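Local structure of 4-amino-4-deoxychorismate lyase (Legionella pneumophila, 3LUL) at residues Glu27-Ser38 with Leu81-Gly92; Thr175-Asn185 with Arg226-Asn237. The protein is a lyase of the class IV aminotransferase family, with the two-domain fold of pyridoxal-phosphate enzymes of fold type IV. One frame throughout, in Å; residues are numbered along the deposited sequence. Where two conformers were deposited one is given.

Interactions 1 and 2 are both antiparallel strand pairs, one in each of two different sheets and on opposite sides of the chain's centre. Their centres lie 25 Å apart and their nearest atoms about 6 Å apart, so they do not touch. They follow one another along the chain, and between them comes K141, which carries pyridoxal phosphate as a Schiff base. Interaction 1 is tied to the chain just beyond that lysine: the backbone of G28 bonds to V143, and the F30 ring meets Y145 edge-to-face. Interaction 2 belongs to the larger branched sheet, where strand 232-237 also pairs with 241-248. The second subunit packs on E27, K87 and I89 of interaction 1.

Interaction 1 (Glu27-Ser38 with Leu81-Gly92); sequences EGLFETIRVNSS and LYHGGIKAILSG
One face of the Y82 ring takes S37 CA almost over its centre, a CH-pi contact with CA 3.5 Å from the ring centroid. CD2 of Y82 sits in turn over a face of the H83 imidazole, whose edge meets the N36-S37 backbone. F30 offers a ring face to K87, NZ lying 4.8 Å from the F30 centroid in a cation-pi contact; the ring is also met edge-to-face by Y145. F30 and K87 stand on an antiparallel pair, strands 28-36 and 84-91, adjacent in the five-stranded mixed sheet; Y82, H83 and S37 lie just past its end. The pairs L29-L90, E31-A88, I33-I86 and V35-G84 are hydrogen-bonded, each with two backbone bonds.

K87 runs out fully extended, and F30, on the same face, has chi1 75°, CG between its own N and carbonyl carbon; together these bring the ammonium over the ring. On the other face L29, I33, V35, I86, A88 and L90 are buried. V35 CG2 meets I86 CG1 at 3.9 Å and L81 CD2 at 4.0 Å, while helices 43-57 and 65-78 pack over this layer. E31 shares the face of L29 and I33, its carboxylate leading away from segment 81-92 to R49 and H46. At the E27-G92 end of the pair, E27 O accepts from G92 N, and E27's carboxylate forms salt bridges with R22 and with R153 of the second subunit.

Beyond the last bridge the two chains stay joined through S37 and S38. S37 N donates to H83 ND1 at 3.2 Å and 168°, somewhat out of the ring plane, consistent with ND1 being unprotonated. S38 N bonds to Y82 O at 2.8 Å, and S38 OG donates to L81 O, 3.1 Å away, arriving in the carbonyl plane on a lone pair.

Interaction 2 (Thr175-Asn185 with Arg226-Asn237); sequences TTCANLFLIEN and RIEDADAVFLTN
A classic beta bulge breaks the regular pairing here: two residues, D231 and A232, sit opposite the single residue I183, and I183 O accepts from both backbone nitrogens, at 2.8 Å from D231 N and a longer 3.3 Å from A232 N. Past the bulge, strands 179-184 and 232-237 run antiparallel in the branched mixed sheet of the chain, with N179-T236, F181-F234 and I183-A232 as hydrogen-bonded pairs.

F181 and F234 have ring planes only 1° apart, yet they are offset so that little of one ring lies over the other. Instead F181 CB sits over the face of F234, 3.6 Å from its centroid, and I183 CD1 comes to the F234 edge. F181 has CG anti to its carbonyl carbon (chi1 -79°), whereas F234 has CG between N and the carbonyl carbon (chi1 70°), which brings its ring against F181 CB. T236 CG2 abuts F181 CE1, and L206 of helix 201-212 packs against F181, F234 and T236.

The other face is aliphatic. L180 meets V233 and L235, T175 CG2 reaches L235 CD2 tip to tip, and L182 lies on A230, V233 and the I227 end of helix 224-228. Near the start of strand 179-184, N237 ND2 donates to C177 O at 2.9 Å from well above the carbonyl plane, while N237 OD1 accepts from Q240 N. A water joins N179 OD1 to T236 OG1; N179 ND2 donates to L198 O.

At the bulged end D231 OD2 takes N185 N at 2.9 Å on its anti side, from out of the carboxylate plane. E184, extended, places OE1 3.0 Å from R226 NH2, a salt bridge whose hydrogen bond is weak and bent. D229 and D231 are near E184 without their carboxylates touching it, so R226, which also makes a cation-pi contact with Y189, probably offsets part of a local surplus of negative charge, as K225 does at D229.

Interaction 1 (Glu27-Ser38 with Leu81-Gly92)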
loop_
_atom_site.group_PDB
_atom_site.type_symbol
_atom_site.label_atom_id
_atom_site.label_comp_id
_atom_site.label_asym_id
_atom_site.label_seq_id
_atom_site.Cartn_x
_atom_site.Cartn_y
_atom_site.Cartn_z
ATOM N N GLU B 27 -7.672 -2.371 1.187
ATOM C CA GLU B 27 -8.226 -3.039 2.362
ATOM C C GLU B 27 -8.287 -4.538 2.072
ATOM O O GLU B 27 -9.325 -5.080 1.673
ATOM C CB GLU B 27 -9.582 -2.460 2.827
ATOM C CG GLU B 27 -9.907 -2.874 4.253
ATOM C CD GLU B 27 -11.181 -2.236 4.719
ATOM O OE1 GLU B 27 -12.228 -2.664 4.232
ATOM O OE2 GLU B 27 -11.137 -1.276 5.494
ATOM N N GLY B 28 -7.121 -5.183 2.207
ATOM C CA GLY B 28 -7.015 -6.633 1.962
ATOM C C GLY B 28 -5.786 -7.219 2.626
ATOM O O GLY B 28 -4.759 -6.522 2.816
ATOM N N LEU B 29 -5.891 -8.484 3.012
ATOM C CA LEU B 29 -4.831 -9.188 3.701
ATOM C C LEU B 29 -4.561 -10.483 2.972
ATOM O O LEU B 29 -5.450 -11.014 2.285
ATOM C CB LEU B 29 -5.242 -9.493 5.149
ATOM C CG LEU B 29 -5.505 -8.286 6.043
ATOM C CD1 LEU B 29 -6.294 -8.704 7.295
ATOM C CD2 LEU B 29 -4.134 -7.569 6.370
ATOM N N PHE B 30 -3.350 -11.022 3.117
ATOM C CA PHE B 30 -3.090 -12.322 2.514
ATOM C C PHE B 30 -2.218 -13.217 3.383
ATOM O O PHE B 30 -1.539 -12.764 4.304
ATOM C CB PHE B 30 -2.454 -12.177 1.115
ATOM C CG PHE B 30 -1.021 -11.785 1.131
ATOM C CD1 PHE B 30 -0.647 -10.451 1.217
ATOM C CD2 PHE B 30 -0.021 -12.743 1.009
ATOM C CE1 PHE B 30 0.692 -10.083 1.235
ATOM C CE2 PHE B 30 1.324 -12.391 1.022
ATOM C CZ PHE B 30 1.692 -11.059 1.137
ATOM N N GLU B 31 -2.252 -14.507 3.040
ATOM C CA GLU B 31 -1.356 -15.494 3.621
ATOM C C GLU B 31 -0.861 -16.366 2.470
ATOM O O GLU B 31 -1.658 -16.739 1.593
ATOM C CB GLU B 31 -2.087 -16.392 4.613
ATOM C CG GLU B 31 -2.389 -15.716 5.917
ATOM C CD GLU B 31 -1.149 -15.428 6.742
ATOM O OE1 GLU B 31 -0.095 -16.065 6.547
ATOM O OE2 GLU B 31 -1.225 -14.545 7.618
ATOM N N THR B 32 0.426 -16.674 2.485
ATOM C CA THR B 32 1.012 -17.547 1.486
ATOM C C THR B 32 1.516 -18.803 2.221
ATOM O O THR B 32 2.343 -18.736 3.111
ATOM C CB THR B 32 2.075 -16.799 0.623
ATOM O OG1 THR B 32 2.681 -17.706 -0.297
ATOM C CG2 THR B 32 3.138 -16.134 1.481
ATOM N N ILE B 33 0.943 -19.937 1.853
ATOM C CA ILE B 33 1.050 -21.179 2.607
ATOM C C ILE B 33 1.784 -22.216 1.748
ATOM O O ILE B 33 1.405 -22.479 0.624
ATOM C CB ILE B 33 -0.326 -21.705 2.971
ATOM C CG1 ILE B 33 -1.135 -20.700 3.786
ATOM C CG2 ILE B 33 -0.251 -23.023 3.772
ATOM C CD1 ILE B 33 -2.654 -20.875 3.618
ATOM N N ARG B 34 2.830 -22.784 2.308
ATOM C CA ARG B 34 3.525 -23.860 1.653
ATOM C C ARG B 34 2.694 -25.135 1.714
ATOM O O ARG B 34 2.103 -25.455 2.749
ATOM C CB ARG B 34 4.869 -24.072 2.299
ATOM C CG ARG B 34 5.724 -25.127 1.578
ATOM C CD ARG B 34 7.174 -24.983 2.002
ATOM N NE ARG B 34 8.026 -26.052 1.475
ATOM C CZ ARG B 34 9.362 -26.102 1.579
ATOM N NH1 ARG B 34 10.065 -25.132 2.182
ATOM N NH2 ARG B 34 10.008 -27.142 1.057
ATOM N N VAL B 35 2.654 -25.875 0.607
ATOM C CA VAL B 35 1.999 -27.169 0.581
ATOM C C VAL B 35 3.090 -28.217 0.332
ATOM O O VAL B 35 3.849 -28.096 -0.650
ATOM C CB VAL B 35 0.905 -27.245 -0.472
ATOM C CG1 VAL B 35 0.361 -28.674 -0.556
ATOM C CG2 VAL B 35 -0.202 -26.285 -0.127
ATOM N N ASN B 36 3.183 -29.186 1.257
ATOM C CA ASN B 36 4.159 -30.272 1.197
ATOM C C ASN B 36 3.421 -31.592 1.232
ATOM O O ASN B 36 2.631 -31.828 2.119
ATOM C CB ASN B 36 5.133 -30.245 2.392
ATOM C CG ASN B 36 5.855 -28.915 2.564
ATOM O OD1 ASN B 36 6.656 -28.510 1.722
ATOM N ND2 ASN B 36 5.622 -28.251 3.701
ATOM N N SER B 37 3.648 -32.444 0.243
ATOM C CA SER B 37 3.029 -33.761 0.170
ATOM C C SER B 37 1.504 -33.698 0.322
ATOM O O SER B 37 0.892 -34.506 1.030
ATOM C CB SER B 37 3.688 -34.718 1.168
ATOM O OG SER B 37 5.114 -34.658 1.091
ATOM N N SER B 38 0.921 -32.707 -0.354
ATOM C CA SER B 38 -0.522 -32.467 -0.430
ATOM C C SER B 38 -1.127 -31.960 0.869
ATOM O O SER B 38 -2.344 -31.944 1.002
ATOM C CB SER B 38 -1.276 -33.714 -0.884
ATOM O OG SER B 38 -0.681 -34.228 -2.055
ATOM N N LEU B 81 -2.354 -30.703 -6.310
ATOM C CA LEU B 81 -1.098 -30.218 -5.776
ATOM C C LEU B 81 -0.471 -31.269 -4.855
ATOM O O LEU B 81 -1.175 -31.934 -4.052
ATOM C CB LEU B 81 -1.354 -28.909 -5.030
ATOM C CG LEU B 81 -0.312 -27.813 -4.968
ATOM C CD1 LEU B 81 0.012 -27.287 -6.352
ATOM C CD2 LEU B 81 -0.843 -26.707 -4.034
ATOM N N TYR B 82 0.840 -31.461 -4.984
ATOM C CA TYR B 82 1.589 -32.263 -4.025
ATOM C C TYR B 82 2.517 -31.325 -3.298
ATOM O O TYR B 82 2.258 -30.993 -2.137
ATOM C CB TYR B 82 2.294 -33.439 -4.700
ATOM C CG TYR B 82 2.950 -34.456 -3.758
ATOM C CD1 TYR B 82 2.233 -35.574 -3.283
ATOM C CD2 TYR B 82 4.292 -34.334 -3.390
ATOM C CE1 TYR B 82 2.837 -36.517 -2.437
ATOM C CE2 TYR B 82 4.914 -35.295 -2.555
ATOM C CZ TYR B 82 4.178 -36.370 -2.078
ATOM O OH TYR B 82 4.813 -37.308 -1.265
ATOM N N HIS B 83 3.575 -30.855 -3.961
ATOM C CA HIS B 83 4.375 -29.757 -3.436
ATOM C C HIS B 83 3.975 -28.481 -4.176
ATOM O O HIS B 83 3.780 -28.477 -5.396
ATOM C CB HIS B 83 5.866 -29.967 -3.641
ATOM C CG HIS B 83 6.422 -31.192 -2.987
ATOM N ND1 HIS B 83 5.951 -31.683 -1.788
ATOM C CD2 HIS B 83 7.467 -31.982 -3.335
ATOM C CE1 HIS B 83 6.653 -32.748 -1.446
ATOM N NE2 HIS B 83 7.586 -32.947 -2.361
ATOM N N GLY B 84 3.901 -27.382 -3.452
ATOM C CA GLY B 84 3.570 -26.077 -4.077
ATOM C C GLY B 84 3.114 -25.078 -3.041
ATOM O O GLY B 84 3.549 -25.145 -1.890
ATOM N N GLY B 85 2.259 -24.145 -3.456
ATOM C CA GLY B 85 1.725 -23.149 -2.543
ATOM C C GLY B 85 0.259 -22.877 -2.689
ATOM O O GLY B 85 -0.351 -23.176 -3.733
ATOM N N ILE B 86 -0.315 -22.300 -1.623
ATOM C CA ILE B 86 -1.659 -21.729 -1.688
ATOM C C ILE B 86 -1.624 -20.306 -1.135
ATOM O O ILE B 86 -1.019 -20.060 -0.095
ATOM C CB ILE B 86 -2.710 -22.504 -0.848
ATOM C CG1 ILE B 86 -2.983 -23.893 -1.388
ATOM C CG2 ILE B 86 -4.051 -21.732 -0.824
ATOM C CD1 ILE B 86 -3.881 -24.721 -0.475
ATOM N N LYS B 87 -2.233 -19.374 -1.867
ATOM C CA LYS B 87 -2.375 -17.981 -1.397
ATOM C C LYS B 87 -3.828 -17.744 -1.028
ATOM O O LYS B 87 -4.723 -18.035 -1.815
ATOM C CB LYS B 87 -1.909 -17.002 -2.464
ATOM C CG LYS B 87 -1.797 -15.556 -1.974
ATOM C CD LYS B 87 -1.152 -14.637 -3.047
ATOM C CE LYS B 87 -1.285 -13.159 -2.660
ATOM N NZ LYS B 87 -0.472 -12.257 -3.571
ATOM N N ALA B 88 -4.070 -17.269 0.189
ATOM C CA ALA B 88 -5.418 -16.867 0.646
ATOM C C ALA B 88 -5.441 -15.349 0.645
ATOM O O ALA B 88 -4.516 -14.743 1.150
ATOM C CB ALA B 88 -5.670 -17.359 2.027
ATOM N N ILE B 89 -6.437 -14.738 0.003
ATOM C CA ILE B 89 -6.614 -13.293 0.010
ATOM C C ILE B 89 -7.964 -12.977 0.641
ATOM O O ILE B 89 -8.965 -13.519 0.207
ATOM C CB ILE B 89 -6.564 -12.669 -1.412
ATOM C CG1 ILE B 89 -5.271 -13.054 -2.143
ATOM C CG2 ILE B 89 -6.650 -11.146 -1.322
ATOM C CD1 ILE B 89 -5.243 -12.546 -3.616
ATOM N N LEU B 90 -7.959 -12.125 1.676
ATOM C CA LEU B 90 -9.169 -11.683 2.394
ATOM C C LEU B 90 -9.360 -10.205 2.075
ATOM O O LEU B 90 -8.475 -9.382 2.361
ATOM C CB LEU B 90 -8.997 -11.827 3.902
ATOM C CG LEU B 90 -10.165 -11.421 4.793
ATOM C CD1 LEU B 90 -11.293 -12.417 4.670
ATOM C CD2 LEU B 90 -9.703 -11.293 6.261
ATOM N N SER B 91 -10.484 -9.879 1.452
ATOM C CA SER B 91 -10.815 -8.495 1.111
ATOM C C SER B 91 -11.782 -7.937 2.114
ATOM O O SER B 91 -12.547 -8.683 2.730
ATOM C CB SER B 91 -11.481 -8.416 -0.252
ATOM O OG SER B 91 -12.773 -8.981 -0.231
ATOM N N GLY B 92 -11.767 -6.619 2.260
ATOM C CA GLY B 92 -12.744 -5.923 3.114
ATOM C C GLY B 92 -14.158 -6.098 2.588
ATOM O O GLY B 92 -15.127 -6.056 3.341
#

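Interaction 2 (Thr175-Asn185 with Arg226-Asn237)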
loop_
_atom_site.group_PDB
_atom_site.type_symbol
_atom_site.label_atom_id
_atom_site.label_comp_id
_atom_site.label_asym_id
_atom_site.label_seq_id
_atom_site.Cartn_x
_atom_site.Cartn_y
_atom_site.Cartn_z
ATOM N N THR B 175 13.346 -7.891 4.318
ATOM C CA THR B 175 13.343 -7.654 2.886
ATOM C C THR B 175 11.925 -7.442 2.319
ATOM O O THR B 175 10.971 -7.204 3.065
ATOM C CB THR B 175 14.069 -8.810 2.104
ATOM O OG1 THR B 175 13.256 -9.985 2.089
ATOM C CG2 THR B 175 15.478 -9.086 2.708
ATOM N N THR B 176 11.796 -7.517 1.004
ATOM C CA THR B 176 10.473 -7.449 0.345
ATOM C C THR B 176 9.562 -8.642 0.624
ATOM O O THR B 176 8.354 -8.579 0.385
ATOM C CB THR B 176 10.595 -7.337 -1.169
ATOM O OG1 THR B 176 11.144 -8.546 -1.727
ATOM C CG2 THR B 176 11.455 -6.120 -1.561
ATOM N N CYS B 177 10.142 -9.752 1.077
ATOM C CA CYS B 177 9.368 -10.986 1.236
ATOM C C CYS B 177 9.847 -11.933 2.328
ATOM O O CYS B 177 9.359 -13.058 2.415
ATOM C CB CYS B 177 9.387 -11.720 -0.115
ATOM S SG CYS B 177 11.019 -12.347 -0.548
ATOM N N ALA B 178 10.752 -11.486 3.193
ATOM C CA ALA B 178 11.402 -12.387 4.117
ATOM C C ALA B 178 11.990 -11.655 5.313
ATOM O O ALA B 178 12.337 -10.462 5.225
ATOM C CB ALA B 178 12.478 -13.210 3.371
ATOM N N ASN B 179 12.035 -12.365 6.445
ATOM C CA ASN B 179 12.715 -11.892 7.628
ATOM C C ASN B 179 14.213 -12.173 7.484
ATOM O O ASN B 179 14.620 -13.058 6.719
ATOM C CB ASN B 179 12.157 -12.572 8.885
ATOM C CG ASN B 179 10.720 -12.122 9.209
ATOM O OD1 ASN B 179 9.795 -12.910 9.157
ATOM N ND2 ASN B 179 10.548 -10.831 9.513
ATOM N N LEU B 180 15.003 -11.422 8.232
ATOM C CA LEU B 180 16.466 -11.546 8.227
ATOM C C LEU B 180 17.023 -12.032 9.537
ATOM O O LEU B 180 16.619 -11.596 10.612
ATOM C CB LEU B 180 17.116 -10.197 7.918
ATOM C CG LEU B 180 18.650 -10.223 7.766
ATOM C CD1 LEU B 180 19.129 -9.272 6.666
ATOM C CD2 LEU B 180 19.316 -9.839 9.049
ATOM N N PHE B 181 18.021 -12.912 9.430
ATOM C CA PHE B 181 18.790 -13.448 10.558
ATOM C C PHE B 181 20.261 -13.246 10.212
ATOM O O PHE B 181 20.644 -13.269 9.038
ATOM C CB PHE B 181 18.514 -14.951 10.742
ATOM C CG PHE B 181 17.200 -15.259 11.445
ATOM C CD1 PHE B 181 16.004 -15.270 10.745
ATOM C CD2 PHE B 181 17.182 -15.618 12.769
ATOM C CE1 PHE B 181 14.820 -15.575 11.370
ATOM C CE2 PHE B 181 15.986 -15.923 13.404
ATOM C CZ PHE B 181 14.805 -15.881 12.696
ATOM N N LEU B 182 21.091 -13.077 11.225
ATOM C CA LEU B 182 22.527 -13.226 11.029
ATOM C C LEU B 182 23.134 -14.097 12.091
ATOM O O LEU B 182 22.531 -14.369 13.137
ATOM C CB LEU B 182 23.187 -11.863 10.947
ATOM C CG LEU B 182 23.017 -10.937 12.124
ATOM C CD1 LEU B 182 24.120 -11.303 13.075
ATOM C CD2 LEU B 182 23.081 -9.417 11.784
ATOM N N ILE B 183 24.344 -14.552 11.820
ATOM C CA ILE B 183 25.094 -15.398 12.739
ATOM C C ILE B 183 26.424 -14.704 12.966
ATOM O O ILE B 183 27.081 -14.326 12.004
ATOM C CB ILE B 183 25.379 -16.801 12.181
ATOM C CG1 ILE B 183 24.061 -17.573 11.988
ATOM C CG2 ILE B 183 26.253 -17.552 13.139
ATOM C CD1 ILE B 183 24.222 -18.877 11.294
ATOM N N GLU B 184 26.784 -14.505 14.226
ATOM C CA GLU B 184 28.103 -14.047 14.582
ATOM C C GLU B 184 28.576 -14.807 15.820
ATOM O O GLU B 184 27.858 -14.858 16.830
ATOM C CB GLU B 184 28.036 -12.548 14.877
ATOM C CG GLU B 184 29.376 -11.929 15.276
ATOM C CD GLU B 184 29.227 -10.439 15.582
ATOM O OE1 GLU B 184 28.456 -10.094 16.515
ATOM O OE2 GLU B 184 29.861 -9.631 14.871
ATOM N N ASN B 185 29.791 -15.368 15.722
ATOM C CA ASN B 185 30.393 -16.186 16.790
ATOM C C ASN B 185 29.419 -17.242 17.310
ATOM O O ASN B 185 29.234 -17.388 18.520
ATOM C CB ASN B 185 30.914 -15.313 17.954
ATOM C CG ASN B 185 31.831 -14.187 17.488
ATOM O OD1 ASN B 185 32.581 -14.350 16.530
ATOM N ND2 ASN B 185 31.752 -13.032 18.154
ATOM N N ARG B 226 26.330 -4.181 12.059
ATOM C CA ARG B 226 26.175 -5.580 12.537
ATOM C C ARG B 226 26.060 -6.584 11.413
ATOM O O ARG B 226 26.625 -7.687 11.502
ATOM C CB ARG B 226 24.966 -5.745 13.455
ATOM C CG ARG B 226 25.064 -5.013 14.762
ATOM C CD ARG B 226 26.224 -5.472 15.590
ATOM N NE ARG B 226 26.233 -6.922 15.787
ATOM C CZ ARG B 226 25.637 -7.575 16.789
ATOM N NH1 ARG B 226 24.954 -6.926 17.730
ATOM N NH2 ARG B 226 25.733 -8.906 16.852
ATOM N N ILE B 227 25.324 -6.232 10.362
ATOM C CA ILE B 227 25.168 -7.127 9.217
ATOM C C ILE B 227 26.503 -7.270 8.506
ATOM O O ILE B 227 26.955 -8.392 8.214
ATOM C CB ILE B 227 24.107 -6.629 8.205
ATOM C CG1 ILE B 227 22.779 -6.388 8.884
ATOM C CG2 ILE B 227 23.886 -7.629 7.111
ATOM C CD1 ILE B 227 21.817 -5.547 8.005
ATOM N N GLU B 228 27.157 -6.144 8.254
ATOM C CA GLU B 228 28.424 -6.128 7.513
ATOM C C GLU B 228 29.478 -6.980 8.203
ATOM O O GLU B 228 30.276 -7.635 7.548
ATOM C CB GLU B 228 28.894 -4.683 7.319
ATOM C CG GLU B 228 27.939 -3.937 6.375
ATOM C CD GLU B 228 28.146 -2.441 6.289
ATOM O OE1 GLU B 228 28.777 -1.836 7.185
ATOM O OE2 GLU B 228 27.633 -1.862 5.312
ATOM N N ASP B 229 29.458 -6.967 9.539
ATOM C CA ASP B 229 30.381 -7.757 10.365
ATOM C C ASP B 229 29.951 -9.211 10.660
ATOM O O ASP B 229 30.703 -9.936 11.304
ATOM C CB ASP B 229 30.650 -7.041 11.701
ATOM C CG ASP B 229 31.464 -5.745 11.537
ATOM O OD1 ASP B 229 31.974 -5.460 10.420
ATOM O OD2 ASP B 229 31.573 -5.000 12.539
ATOM N N ALA B 230 28.782 -9.638 10.186
ATOM C CA ALA B 230 28.281 -11.002 10.445
ATOM C C ALA B 230 29.117 -12.101 9.796
ATOM O O ALA B 230 29.711 -11.878 8.750
ATOM C CB ALA B 230 26.828 -11.120 9.960
ATOM N N ASP B 231 29.111 -13.299 10.385
ATOM C CA ASP B 231 29.735 -14.470 9.778
ATOM C C ASP B 231 28.889 -14.991 8.618
ATOM O O ASP B 231 29.431 -15.412 7.577
ATOM C CB ASP B 231 29.990 -15.582 10.818
ATOM C CG ASP B 231 31.024 -15.178 11.866
ATOM O OD1 ASP B 231 31.962 -14.416 11.508
ATOM O OD2 ASP B 231 30.908 -15.615 13.031
ATOM N N ALA B 232 27.566 -14.970 8.812
ATOM C CA ALA B 232 26.615 -15.344 7.773
ATOM C C ALA B 232 25.341 -14.594 8.002
ATOM O O ALA B 232 25.086 -14.137 9.116
ATOM C CB ALA B 232 26.307 -16.824 7.788
ATOM N N VAL B 233 24.557 -14.533 6.934
ATOM C CA VAL B 233 23.302 -13.832 6.906
ATOM C C VAL B 233 22.376 -14.689 6.096
ATOM O O VAL B 233 22.761 -15.240 5.037
ATOM C CB VAL B 233 23.389 -12.453 6.221
ATOM C CG1 VAL B 233 22.038 -11.776 6.202
ATOM C CG2 VAL B 233 24.447 -11.537 6.936
ATOM N N PHE B 234 21.133 -14.775 6.541
ATOM C CA PHE B 234 20.113 -15.583 5.785
ATOM C C PHE B 234 18.694 -15.066 6.007
ATOM O O PHE B 234 18.421 -14.293 6.924
ATOM C CB PHE B 234 20.228 -17.092 6.101
ATOM C CG PHE B 234 19.792 -17.489 7.495
ATOM C CD1 PHE B 234 18.451 -17.722 7.783
ATOM C CD2 PHE B 234 20.725 -17.610 8.524
ATOM C CE1 PHE B 234 18.062 -18.118 9.060
ATOM C CE2 PHE B 234 20.343 -17.995 9.818
ATOM C CZ PHE B 234 19.025 -18.243 10.087
ATOM N N LEU B 235 17.793 -15.469 5.128
ATOM C CA LEU B 235 16.404 -14.985 5.151
ATOM C C LEU B 235 15.428 -16.128 5.352
ATOM O O LEU B 235 15.750 -17.262 5.046
ATOM C CB LEU B 235 16.081 -14.334 3.831
ATOM C CG LEU B 235 17.070 -13.273 3.336
ATOM C CD1 LEU B 235 16.693 -12.824 1.908
ATOM C CD2 LEU B 235 17.111 -12.096 4.288
ATOM N N THR B 236 14.225 -15.815 5.822
ATOM C CA THR B 236 13.237 -16.841 6.085
ATOM C C THR B 236 11.870 -16.397 5.564
ATOM O O THR B 236 11.479 -15.238 5.714
ATOM C CB THR B 236 13.112 -17.171 7.620
ATOM O OG1 THR B 236 12.632 -16.022 8.339
ATOM C CG2 THR B 236 14.465 -17.606 8.251
ATOM N N ASN B 237 11.157 -17.339 4.964
ATOM C CA ASN B 237 9.737 -17.204 4.689
ATOM C C ASN B 237 9.105 -18.576 4.438
ATOM O O ASN B 237 9.813 -19.584 4.380
ATOM C CB ASN B 237 9.442 -16.200 3.566
ATOM C CG ASN B 237 9.930 -16.642 2.193
ATOM O OD1 ASN B 237 10.117 -17.825 1.927
ATOM N ND2 ASN B 237 10.105 -15.672 1.294
HETATM O O HOH W 1 9.698 -15.608 8.556
#